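Local coordinates for G-protein alpha subunit Galpha7 (Naegleria fowleri, PDB 6NE6) that probably binds and hydrolyses GTP as the alpha subunit of a heterotrimeric G protein, acting as a switch in signalling, at residues T38-E41 with K42-K46; E75-Q78 with R79-I83; W98-N101 with L102-I106. All coordinates share one frame; numbering follows the deposited sequence. Where two conformers were deposited one is given.

Contact 1 of 3, residues T38-E41 with K42-K46; sequences TTEE and KTKIK
Thr38 and Lys42 close the first turn of helix 39-66, Lys42 N giving a nearly straight bond to Thr38 O at 2.9 Å, and the same i to i+4 pattern carries on through Thr43, Lys44 and Ile45. Thr38 is the N-cap, and with Glu41 it forms a capping box: Glu41 N donates to Thr38 OG1 at 3.1 Å, while Thr38 N returns a bond to Glu41 OE1 on the anti lone pair of that oxygen. Threonine suits the cap because its short hydroxyl can fold back on the first turn, and the glutamate three residues on is long enough to return the bond. The other oxygen, Glu41 OE2, is in a salt bridge with Arg30, which ties this helix start to helix 22-32. On the next turn Thr43 keeps OG1 beside its own backbone N (chi1 -58°), and from there the hydroxyl donates to Thr39 O at 2.8 Å. Thr43 N reaches that same oxygen from the other face of the carbonyl plane, giving Thr39 O two donors. Glu40 and Lys44 run side by side in extended form, pointing the same way, and their ends join in a salt bridge, Lys44 NZ lying 2.6 Å from Glu40 OE2. CE of Lys44 also rests against Glu40 CG, at 3.7 Å. Acidic side chains at this end of a helix probably interact well with its dipole, and the cap gives Glu41 N, which has no preceding turn to bond to, an acceptor, consistent with a well-fixed helix start on an exposed surface.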
ATOM      1  N   THR A  38     -12.905  -0.506  15.347  1.00 13.46           N
ATOM      2  CA  THR A  38     -14.111  -0.314  16.123  1.00 16.61           C
ATOM      3  C   THR A  38     -15.286   0.024  15.215  1.00 14.66           C
ATOM      4  O   THR A  38     -15.135   0.311  14.025  1.00 14.46           O
ATOM      5  CB  THR A  38     -13.903   0.799  17.142  1.00 17.29           C
ATOM      6  OG1 THR A  38     -13.691   2.037  16.452  1.00 17.74           O
ATOM      7  CG2 THR A  38     -12.686   0.493  18.007  1.00 15.96           C
ATOM      8  N   THR A  39     -16.486  -0.016  15.795  1.00 13.87           N
ATOM      9  CA  THR A  39     -17.675   0.349  15.034  1.00 14.76           C
ATOM     10  C   THR A  39     -17.590   1.798  14.553  1.00 13.76           C
ATOM     11  O   THR A  39     -17.949   2.104  13.408  1.00 16.87           O
ATOM     12  CB  THR A  39     -18.924   0.113  15.889  1.00 17.06           C
ATOM     13  OG1 THR A  39     -19.114  -1.301  16.055  1.00 19.78           O
ATOM     14  CG2 THR A  39     -20.150   0.696  15.237  1.00 19.55           C
ATOM     15  N   GLU A  40     -17.099   2.699  15.407  1.00 13.25           N
ATOM     16  CA  GLU A  40     -16.924   4.090  14.989  1.00 12.55           C
ATOM     17  C   GLU A  40     -15.942   4.192  13.827  1.00 13.62           C
ATOM     18  O   GLU A  40     -16.206   4.879  12.834  1.00 15.76           O
ATOM     19  CB  GLU A  40     -16.448   4.946  16.164  1.00 15.50           C
ATOM     20  CG  GLU A  40     -16.226   6.432  15.820  1.00 19.43           C
ATOM     21  CD  GLU A  40     -15.819   7.269  17.025  1.00 26.62           C
ATOM     22  OE1 GLU A  40     -15.856   6.741  18.155  1.00 28.50           O
ATOM     23  OE2 GLU A  40     -15.472   8.456  16.844  1.00 29.60           O
ATOM     24  N   GLU A  41     -14.796   3.505  13.929  1.00 14.68           N
ATOM     25  CA  GLU A  41     -13.816   3.555  12.842  1.00 14.03           C
ATOM     26  C   GLU A  41     -14.418   3.051  11.534  1.00 15.90           C
ATOM     27  O   GLU A  41     -14.232   3.667  10.477  1.00 16.40           O
ATOM     28  CB  GLU A  41     -12.580   2.733  13.190  1.00 15.11           C
ATOM     29  CG  GLU A  41     -11.663   3.379  14.168  1.00 18.78           C
ATOM     30  CD  GLU A  41     -10.408   2.558  14.376  1.00 30.50           C
ATOM     31  OE1 GLU A  41     -10.540   1.384  14.769  1.00 20.00           O
ATOM     32  OE2 GLU A  41      -9.305   3.088  14.134  1.00 29.25           O
ATOM     33  N   LYS A  42     -15.123   1.914  11.584  1.00 13.06           N
ATOM     34  CA  LYS A  42     -15.732   1.361  10.379  1.00 15.30           C
ATOM     35  C   LYS A  42     -16.775   2.311   9.804  1.00 18.41           C
ATOM     36  O   LYS A  42     -16.873   2.466   8.576  1.00 15.59           O
ATOM     37  CB  LYS A  42     -16.358  -0.004  10.681  1.00 14.65           C
ATOM     38  CG  LYS A  42     -15.363  -1.131  10.998  1.00 16.28           C
ATOM     39  CD  LYS A  42     -16.170  -2.364  11.432  1.00 24.68           C
ATOM     40  CE  LYS A  42     -15.332  -3.564  11.771  1.00 32.72           C
ATOM     41  NZ  LYS A  42     -16.250  -4.622  12.317  1.00 31.23           N
ATOM     42  N   THR A  43     -17.580   2.935  10.673  1.00 13.29           N
ATOM     43  CA  THR A  43     -18.571   3.910  10.220  1.00 13.86           C
ATOM     44  C   THR A  43     -17.907   5.076   9.497  1.00 19.84           C
ATOM     45  O   THR A  43     -18.404   5.550   8.462  1.00 16.08           O
ATOM     46  CB  THR A  43     -19.389   4.422  11.411  1.00 18.04           C
ATOM     47  OG1 THR A  43     -20.030   3.313  12.065  1.00 16.77           O
ATOM     48  CG2 THR A  43     -20.454   5.424  10.945  1.00 19.53           C
ATOM     49  N   LYS A  44     -16.780   5.553  10.029  1.00 14.84           N
ATOM     50  CA  LYS A  44     -16.128   6.709   9.426  1.00 17.10           C
ATOM     51  C   LYS A  44     -15.446   6.351   8.119  1.00 15.80           C
ATOM     52  O   LYS A  44     -15.382   7.189   7.212  1.00 18.41           O
ATOM     53  CB  LYS A  44     -15.130   7.322  10.409  1.00 20.89           C
ATOM     54  CG  LYS A  44     -15.816   8.078  11.536  1.00 28.73           C
ATOM     55  CD  LYS A  44     -14.851   8.523  12.621  1.00 35.63           C
ATOM     56  CE  LYS A  44     -15.589   9.346  13.669  1.00 44.35           C
ATOM     57  NZ  LYS A  44     -14.694   9.814  14.765  1.00 51.29           N
ATOM     58  N   ILE A  45     -14.931   5.119   8.006  1.00 13.61           N
ATOM     59  CA  ILE A  45     -14.203   4.716   6.808  1.00 13.21           C
ATOM     60  C   ILE A  45     -15.150   4.334   5.680  1.00 13.86           C
ATOM     61  O   ILE A  45     -14.750   4.384   4.506  1.00 15.68           O
ATOM     62  CB  ILE A  45     -13.235   3.571   7.159  1.00 16.06           C
ATOM     63  CG1 ILE A  45     -12.174   4.085   8.131  1.00 23.13           C
ATOM     64  CG2 ILE A  45     -12.538   3.003   5.910  1.00 26.08           C
ATOM     65  CD1 ILE A  45     -11.215   3.024   8.653  1.00 32.83           C
ATOM     66  N   LYS A  46     -16.411   4.015   6.001  1.00 15.12           N
ATOM     67  CA  LYS A  46     -17.370   3.565   4.992  1.00 15.69           C
ATOM     68  C   LYS A  46     -17.487   4.502   3.791  1.00 13.50           C
ATOM     69  O   LYS A  46     -17.337   4.020   2.654  1.00 16.17           O
ATOM     70  CB  LYS A  46     -18.736   3.333   5.652  1.00 17.67           C
ATOM     71  CG  LYS A  46     -19.825   2.927   4.666  1.00 17.28           C
ATOM     72  CD  LYS A  46     -21.079   2.451   5.395  1.00 26.91           C
ATOM     73  CE  LYS A  46     -21.879   3.613   5.930  1.00 41.65           C
ATOM     74  NZ  LYS A  46     -23.207   3.159   6.428  1.00 48.04           N
TER

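Contact 2 of 3, residues E75-Q78 with R79-I83; sequences ENRQ and RAEKI
Arg79 reaches back one turn along helix 74-89 to hold both Glu75 and Asn76, and this is the closely knit part of the contact. Its chain is bent at CG-CD (chi3 -83°), which swings the guanidinium back toward the earlier turn. There NH1 and NH2 both donate to the single oxygen Glu75 OE2, at 2.7 Å from NH1 and 3.0 Å from NH2, with that oxygen in the guanidinium plane and the carboxylate turned 78° to it. NH1 also donates to Asn76 OD1 at 2.9 Å. The remaining nitrogen, NE, is bound by Asp105, so three side chains fix the rotation of this group. Asn76 is buried, and its amide is used at both ends, for ND2 donates to Glu112. Ala80, small enough for close helix approach, lies against Ile61 and Leu109, with its methyl 3.4 Å from Asn76 O.

The solvent side is looser. Arg77 and Glu81 lie side by side, and Arg77 NH1 meets Glu81 OE2 at 2.5 Å, but from above the carboxylate plane and 30° out of the guanidinium plane, a less regular pairing. The contact is short but bent, so the looseness lies in orientation and exposure, not distance. Arg77 NH2 has a second acid in Glu74. Long, flexible charged chains suit such a face, since they can probably pair while remaining hydrated. Charged i to i+4 pairs outside and small or apolar residues inside are characteristic of an amphipathic helix, here one that packs on helices 39-66 and 100-109 in what is probably the all-helical domain of a G-protein alpha subunit.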
ATOM      1  N   GLU A  75     -26.771   2.091 -23.094  1.00 22.77           N
ATOM      2  CA  GLU A  75     -27.082   2.035 -21.668  1.00 21.68           C
ATOM      3  C   GLU A  75     -25.819   2.127 -20.813  1.00 19.19           C
ATOM      4  O   GLU A  75     -25.768   2.897 -19.846  1.00 19.71           O
ATOM      5  CB  GLU A  75     -27.856   0.756 -21.356  1.00 25.47           C
ATOM      6  CG  GLU A  75     -28.159   0.583 -19.893  1.00 28.76           C
ATOM      7  CD  GLU A  75     -28.721  -0.796 -19.569  1.00 30.01           C
ATOM      8  OE1 GLU A  75     -29.466  -1.359 -20.399  1.00 26.44           O
ATOM      9  OE2 GLU A  75     -28.404  -1.319 -18.479  1.00 26.47           O
ATOM     10  N   ASN A  76     -24.788   1.335 -21.136  1.00 18.23           N
ATOM     11  CA  ASN A  76     -23.551   1.414 -20.355  1.00 17.18           C
ATOM     12  C   ASN A  76     -22.786   2.707 -20.617  1.00 17.04           C
ATOM     13  O   ASN A  76     -22.056   3.183 -19.735  1.00 18.27           O
ATOM     14  CB  ASN A  76     -22.658   0.204 -20.641  1.00 18.23           C
ATOM     15  CG  ASN A  76     -23.029  -0.993 -19.806  1.00 17.76           C
ATOM     16  OD1 ASN A  76     -23.939  -0.922 -18.978  1.00 20.24           O
ATOM     17  ND2 ASN A  76     -22.339  -2.104 -20.021  1.00 16.10           N
ATOM     18  N   ARG A  77     -22.935   3.290 -21.810  1.00 18.47           N
ATOM     19  CA  ARG A  77     -22.294   4.572 -22.060  1.00 22.62           C
ATOM     20  C   ARG A  77     -22.902   5.659 -21.181  1.00 18.36           C
ATOM     21  O   ARG A  77     -22.181   6.490 -20.620  1.00 18.96           O
ATOM     22  CB  ARG A  77     -22.413   4.959 -23.533  1.00 21.72           C
ATOM     23  CG  ARG A  77     -21.405   6.038 -23.933  1.00 35.74           C
ATOM     24  CD  ARG A  77     -21.743   6.687 -25.264  1.00 42.78           C
ATOM     25  NE  ARG A  77     -23.077   7.278 -25.239  1.00 48.37           N
ATOM     26  CZ  ARG A  77     -23.366   8.449 -24.680  1.00 55.92           C
ATOM     27  NH1 ARG A  77     -22.413   9.161 -24.096  1.00 55.27           N
ATOM     28  NH2 ARG A  77     -24.612   8.907 -24.704  1.00 56.57           N
ATOM     29  N   GLN A  78     -24.226   5.661 -21.049  1.00 19.95           N
ATOM     30  CA  GLN A  78     -24.874   6.670 -20.218  1.00 23.14           C
ATOM     31  C   GLN A  78     -24.574   6.426 -18.750  1.00 21.74           C
ATOM     32  O   GLN A  78     -24.406   7.370 -17.972  1.00 21.66           O
ATOM     33  CB  GLN A  78     -26.379   6.669 -20.483  1.00 27.23           C
ATOM     34  CG  GLN A  78     -26.738   7.181 -21.870  1.00 38.44           C
ATOM     35  CD  GLN A  78     -28.185   6.917 -22.251  1.00 55.03           C
ATOM     36  OE1 GLN A  78     -28.874   6.115 -21.617  1.00 61.74           O
ATOM     37  NE2 GLN A  78     -28.649   7.587 -23.300  1.00 54.15           N
ATOM     38  N   ARG A  79     -24.479   5.156 -18.369  1.00 18.64           N
ATOM     39  CA  ARG A  79     -24.084   4.793 -17.016  1.00 20.84           C
ATOM     40  C   ARG A  79     -22.672   5.286 -16.713  1.00 21.37           C
ATOM     41  O   ARG A  79     -22.406   5.836 -15.636  1.00 17.92           O
ATOM     42  CB  ARG A  79     -24.208   3.273 -16.891  1.00 23.02           C
ATOM     43  CG  ARG A  79     -24.010   2.671 -15.540  1.00 27.64           C
ATOM     44  CD  ARG A  79     -24.425   1.194 -15.592  1.00 20.15           C
ATOM     45  NE  ARG A  79     -25.870   1.030 -15.426  1.00 19.14           N
ATOM     46  CZ  ARG A  79     -26.660   0.324 -16.229  1.00 19.99           C
ATOM     47  NH1 ARG A  79     -26.166  -0.334 -17.280  1.00 19.39           N
ATOM     48  NH2 ARG A  79     -27.969   0.265 -15.971  1.00 25.00           N
ATOM     49  N   ALA A  80     -21.764   5.141 -17.674  1.00 16.47           N
ATOM     50  CA  ALA A  80     -20.409   5.638 -17.492  1.00 18.37           C
ATOM     51  C   ALA A  80     -20.394   7.156 -17.359  1.00 21.18           C
ATOM     52  O   ALA A  80     -19.654   7.703 -16.529  1.00 21.17           O
ATOM     53  CB  ALA A  80     -19.528   5.185 -18.657  1.00 21.31           C
ATOM     54  N   GLU A  81     -21.197   7.854 -18.172  1.00 17.37           N
ATOM     55  CA  GLU A  81     -21.283   9.308 -18.052  1.00 18.20           C
ATOM     56  C   GLU A  81     -21.811   9.720 -16.681  1.00 23.85           C
ATOM     57  O   GLU A  81     -21.330  10.693 -16.089  1.00 24.21           O
ATOM     58  CB  GLU A  81     -22.163   9.883 -19.163  1.00 21.57           C
ATOM     59  CG  GLU A  81     -21.546   9.812 -20.542  1.00 31.29           C
ATOM     60  CD  GLU A  81     -22.162  10.815 -21.500  1.00 53.65           C
ATOM     61  OE1 GLU A  81     -21.617  11.933 -21.626  1.00 62.09           O
ATOM     62  OE2 GLU A  81     -23.201  10.491 -22.113  1.00 60.53           O
ATOM     63  N   LYS A  82     -22.802   8.993 -16.158  1.00 22.73           N
ATOM     64  CA  LYS A  82     -23.312   9.292 -14.821  1.00 23.91           C
ATOM     65  C   LYS A  82     -22.211   9.160 -13.773  1.00 21.67           C
ATOM     66  O   LYS A  82     -22.051  10.033 -12.911  1.00 20.84           O
ATOM     67  CB  LYS A  82     -24.489   8.373 -14.479  1.00 23.96           C
ATOM     68  CG  LYS A  82     -24.818   8.344 -12.983  1.00 32.81           C
ATOM     69  CD  LYS A  82     -25.813   7.243 -12.607  1.00 42.38           C
ATOM     70  CE  LYS A  82     -26.028   7.193 -11.089  1.00 45.70           C
ATOM     71  NZ  LYS A  82     -27.087   6.234 -10.654  1.00 45.48           N
ATOM     72  N   ILE A  83     -21.434   8.071 -13.844  1.00 18.17           N
ATOM     73  CA  ILE A  83     -20.391   7.854 -12.851  0.68 16.69           C
ATOM     74  C   ILE A  83     -19.312   8.923 -12.962  1.00 21.81           C
ATOM     75  O   ILE A  83     -18.829   9.435 -11.941  1.00 22.26           O
ATOM     76  CB  ILE A  83     -19.825   6.426 -12.985  0.68 17.79           C
ATOM     77  CG1 ILE A  83     -20.821   5.427 -12.371  0.68 16.90           C
ATOM     78  CG2 ILE A  83     -18.444   6.335 -12.348  0.68 17.20           C
ATOM     79  CD1 ILE A  83     -20.817   4.023 -12.986  0.68 15.66           C
TER

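Contact 3 of 3, residues W98-N101 with L102-I106; sequences WDSN and LAQDI. With EDO (1,2-ethanediol), chain F.
Trp98 lies across the start of helix 100-109, its indole roofing the first turns of a helix that is N-capped by Asp99, in what is probably the helical domain of the alpha subunit. Ala103 N lies over one face of the indole, and the methyl sits below and outside its rim, CB 3.5 Å from Trp98 CZ2; a residue this small lets the broad indole settle close to the backbone. Farther along, Ile106 CD1 meets the far corner of the six-membered ring, 3.7 Å from CZ3, while Leu102 CD2 fills the hollow between Trp98 CA and CE3. Both side chains cross that of Trp98 at about a right angle. With CG anti to the backbone N (chi1 -173°), Trp98 is swung over the helix, where it also stacks with Tyr50 of helix 39-66 and touches Leu138. Away from this apolar side, Gln104 NE2 makes a weak bond to Ser100 O. A 1,2-ethanediol, probably from the crystallisation liquor, accepts from Trp98 N through O1 at 3.0 Å. Aspartate suits the cap because its short carboxylate can turn back on the helix start: Leu102 N donates to Asp99 OD1 at 2.9 Å, nearly along the C-O axis.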
ATOM      1  N   TRP A  98     -23.204   7.947  -2.667  1.00 22.81           N
ATOM      2  CA  TRP A  98     -23.424   6.514  -2.797  1.00 24.13           C
ATOM      3  C   TRP A  98     -24.838   6.143  -2.377  1.00 23.83           C
ATOM      4  O   TRP A  98     -25.294   6.513  -1.290  1.00 23.75           O
ATOM      5  CB  TRP A  98     -22.420   5.758  -1.936  1.00 22.22           C
ATOM      6  CG  TRP A  98     -22.453   4.284  -2.111  1.00 20.13           C
ATOM      7  CD1 TRP A  98     -23.278   3.386  -1.482  1.00 21.12           C
ATOM      8  CD2 TRP A  98     -21.609   3.524  -2.970  1.00 16.84           C
ATOM      9  NE1 TRP A  98     -22.996   2.105  -1.915  1.00 18.95           N
ATOM     10  CE2 TRP A  98     -21.965   2.168  -2.818  1.00 19.78           C
ATOM     11  CE3 TRP A  98     -20.572   3.858  -3.847  1.00 15.79           C
ATOM     12  CZ2 TRP A  98     -21.321   1.151  -3.514  1.00 20.58           C
ATOM     13  CZ3 TRP A  98     -19.938   2.845  -4.542  1.00 17.07           C
ATOM     14  CH2 TRP A  98     -20.315   1.506  -4.370  1.00 18.11           C
ATOM     15  N   ASP A  99     -25.533   5.410  -3.244  1.00 17.04           N
ATOM     16  CA  ASP A  99     -26.764   4.736  -2.866  1.00 21.52           C
ATOM     17  C   ASP A  99     -26.823   3.405  -3.601  1.00 22.05           C
ATOM     18  O   ASP A  99     -25.893   3.028  -4.324  1.00 20.50           O
ATOM     19  CB  ASP A  99     -28.007   5.612  -3.122  1.00 20.83           C
ATOM     20  CG  ASP A  99     -28.183   6.024  -4.581  1.00 33.40           C
ATOM     21  OD1 ASP A  99     -27.524   5.477  -5.491  1.00 25.28           O
ATOM     22  OD2 ASP A  99     -29.023   6.920  -4.821  1.00 33.92           O
ATOM     23  N   SER A 100     -27.929   2.682  -3.399  1.00 25.76           N
ATOM     24  CA  SER A 100     -28.071   1.368  -4.018  0.51 27.25           C
ATOM     25  C   SER A 100     -28.060   1.467  -5.540  1.00 23.46           C
ATOM     26  O   SER A 100     -27.516   0.591  -6.219  1.00 25.44           O
ATOM     27  CB  SER A 100     -29.352   0.697  -3.527  0.51 27.09           C
ATOM     28  OG  SER A 100     -29.475  -0.614  -4.044  0.51 28.13           O
ATOM     29  N   ASN A 101     -28.653   2.528  -6.092  1.00 24.03           N
ATOM     30  CA  ASN A 101     -28.633   2.733  -7.542  1.00 24.82           C
ATOM     31  C   ASN A 101     -27.205   2.815  -8.068  1.00 21.56           C
ATOM     32  O   ASN A 101     -26.875   2.226  -9.106  1.00 20.72           O
ATOM     33  CB  ASN A 101     -29.388   4.011  -7.907  1.00 26.60           C
ATOM     34  CG  ASN A 101     -30.875   3.895  -7.679  1.00 37.84           C
ATOM     35  OD1 ASN A 101     -31.477   2.863  -7.964  1.00 31.80           O
ATOM     36  ND2 ASN A 101     -31.477   4.956  -7.153  1.00 41.49           N
ATOM     37  N   LEU A 102     -26.358   3.590  -7.393  1.00 21.25           N
ATOM     38  CA  LEU A 102     -24.981   3.752  -7.849  1.00 17.26           C
ATOM     39  C   LEU A 102     -24.209   2.447  -7.737  1.00 17.47           C
ATOM     40  O   LEU A 102     -23.437   2.095  -8.637  1.00 16.62           O
ATOM     41  CB  LEU A 102     -24.290   4.850  -7.045  1.00 19.39           C
ATOM     42  CG  LEU A 102     -22.847   5.148  -7.444  1.00 20.63           C
ATOM     43  CD1 LEU A 102     -22.806   5.585  -8.884  1.00 22.51           C
ATOM     44  CD2 LEU A 102     -22.262   6.238  -6.554  1.00 21.15           C
ATOM     45  N   ALA A 103     -24.383   1.735  -6.620  1.00 18.32           N
ATOM     46  CA  ALA A 103     -23.726   0.444  -6.464  1.00 17.88           C
ATOM     47  C   ALA A 103     -24.105  -0.491  -7.599  1.00 16.82           C
ATOM     48  O   ALA A 103     -23.242  -1.167  -8.175  1.00 16.54           O
ATOM     49  CB  ALA A 103     -24.109  -0.173  -5.119  1.00 21.61           C
ATOM     50  N   GLN A 104     -25.391  -0.521  -7.951  1.00 16.53           N
ATOM     51  CA  GLN A 104     -25.830  -1.379  -9.047  1.00 17.37           C
ATOM     52  C   GLN A 104     -25.230  -0.919 -10.372  1.00 17.47           C
ATOM     53  O   GLN A 104     -24.834  -1.749 -11.198  1.00 18.21           O
ATOM     54  CB  GLN A 104     -27.356  -1.407  -9.112  1.00 21.62           C
ATOM     55  CG  GLN A 104     -28.034  -2.046  -7.881  1.00 21.96           C
ATOM     56  CD  GLN A 104     -29.551  -1.953  -7.928  1.00 26.37           C
ATOM     57  OE1 GLN A 104     -30.200  -2.664  -8.695  1.00 25.66           O
ATOM     58  NE2 GLN A 104     -30.128  -1.070  -7.102  1.00 27.20           N
ATOM     59  N   ASP A 105     -25.124   0.403 -10.575  1.00 16.59           N
ATOM     60  CA  ASP A 105     -24.528   0.914 -11.808  1.00 16.02           C
ATOM     61  C   ASP A 105     -23.053   0.536 -11.916  1.00 16.16           C
ATOM     62  O   ASP A 105     -22.582   0.145 -12.986  1.00 16.69           O
ATOM     63  CB  ASP A 105     -24.687   2.434 -11.896  1.00 22.23           C
ATOM     64  CG  ASP A 105     -26.108   2.874 -12.236  1.00 23.26           C
ATOM     65  OD1 ASP A 105     -26.883   2.087 -12.831  1.00 19.66           O
ATOM     66  OD2 ASP A 105     -26.444   4.034 -11.911  1.00 21.28           O
ATOM     67  N   ILE A 106     -22.304   0.654 -10.821  1.00 14.18           N
ATOM     68  CA  ILE A 106     -20.888   0.312 -10.884  1.00 12.97           C
ATOM     69  C   ILE A 106     -20.715  -1.180 -11.128  1.00 12.64           C
ATOM     70  O   ILE A 106     -19.862  -1.593 -11.920  1.00 13.41           O
ATOM     71  CB  ILE A 106     -20.169   0.780  -9.608  1.00 16.61           C
ATOM     72  CG1 ILE A 106     -20.164   2.315  -9.548  1.00 15.89           C
ATOM     73  CG2 ILE A 106     -18.741   0.212  -9.558  1.00 13.48           C
ATOM     74  CD1 ILE A 106     -19.724   2.895  -8.197  1.00 19.20           C
TER
HETATM   75  C1  EDO F 405     -20.108   8.527  -0.417  1.00 45.28           C
HETATM   76  O1  EDO F 405     -21.530   8.513  -0.238  1.00 39.47           O
HETATM   77  C2  EDO F 405     -19.598   9.952  -0.250  1.00 50.75           C
HETATM   78  O2  EDO F 405     -20.278  10.814  -1.168  1.00 48.42           O

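Contact 1 lies at the surface, whereas contacts 2 and 3 are partly buried and belong to one helical cluster, their centres about 12 Å apart. Contacts 2 and 3 touch: Asp105 is shared by two cations of contact 2, Arg79 and Lys82, while Ile83, in the conformer given, packs on Ile106 and Leu102. Contacts 1 and 3 both form helix starts, one capped by threonine with a glutamate in reply, the other by aspartate, with an indole laid over the first turn; contact 2 lies within a helix and relies on charged pairs. Helix 39-66, which begins in contact 1, runs on to supply Tyr50, Ile53 and Met57 to contact 3 and Ile61 to contact 2.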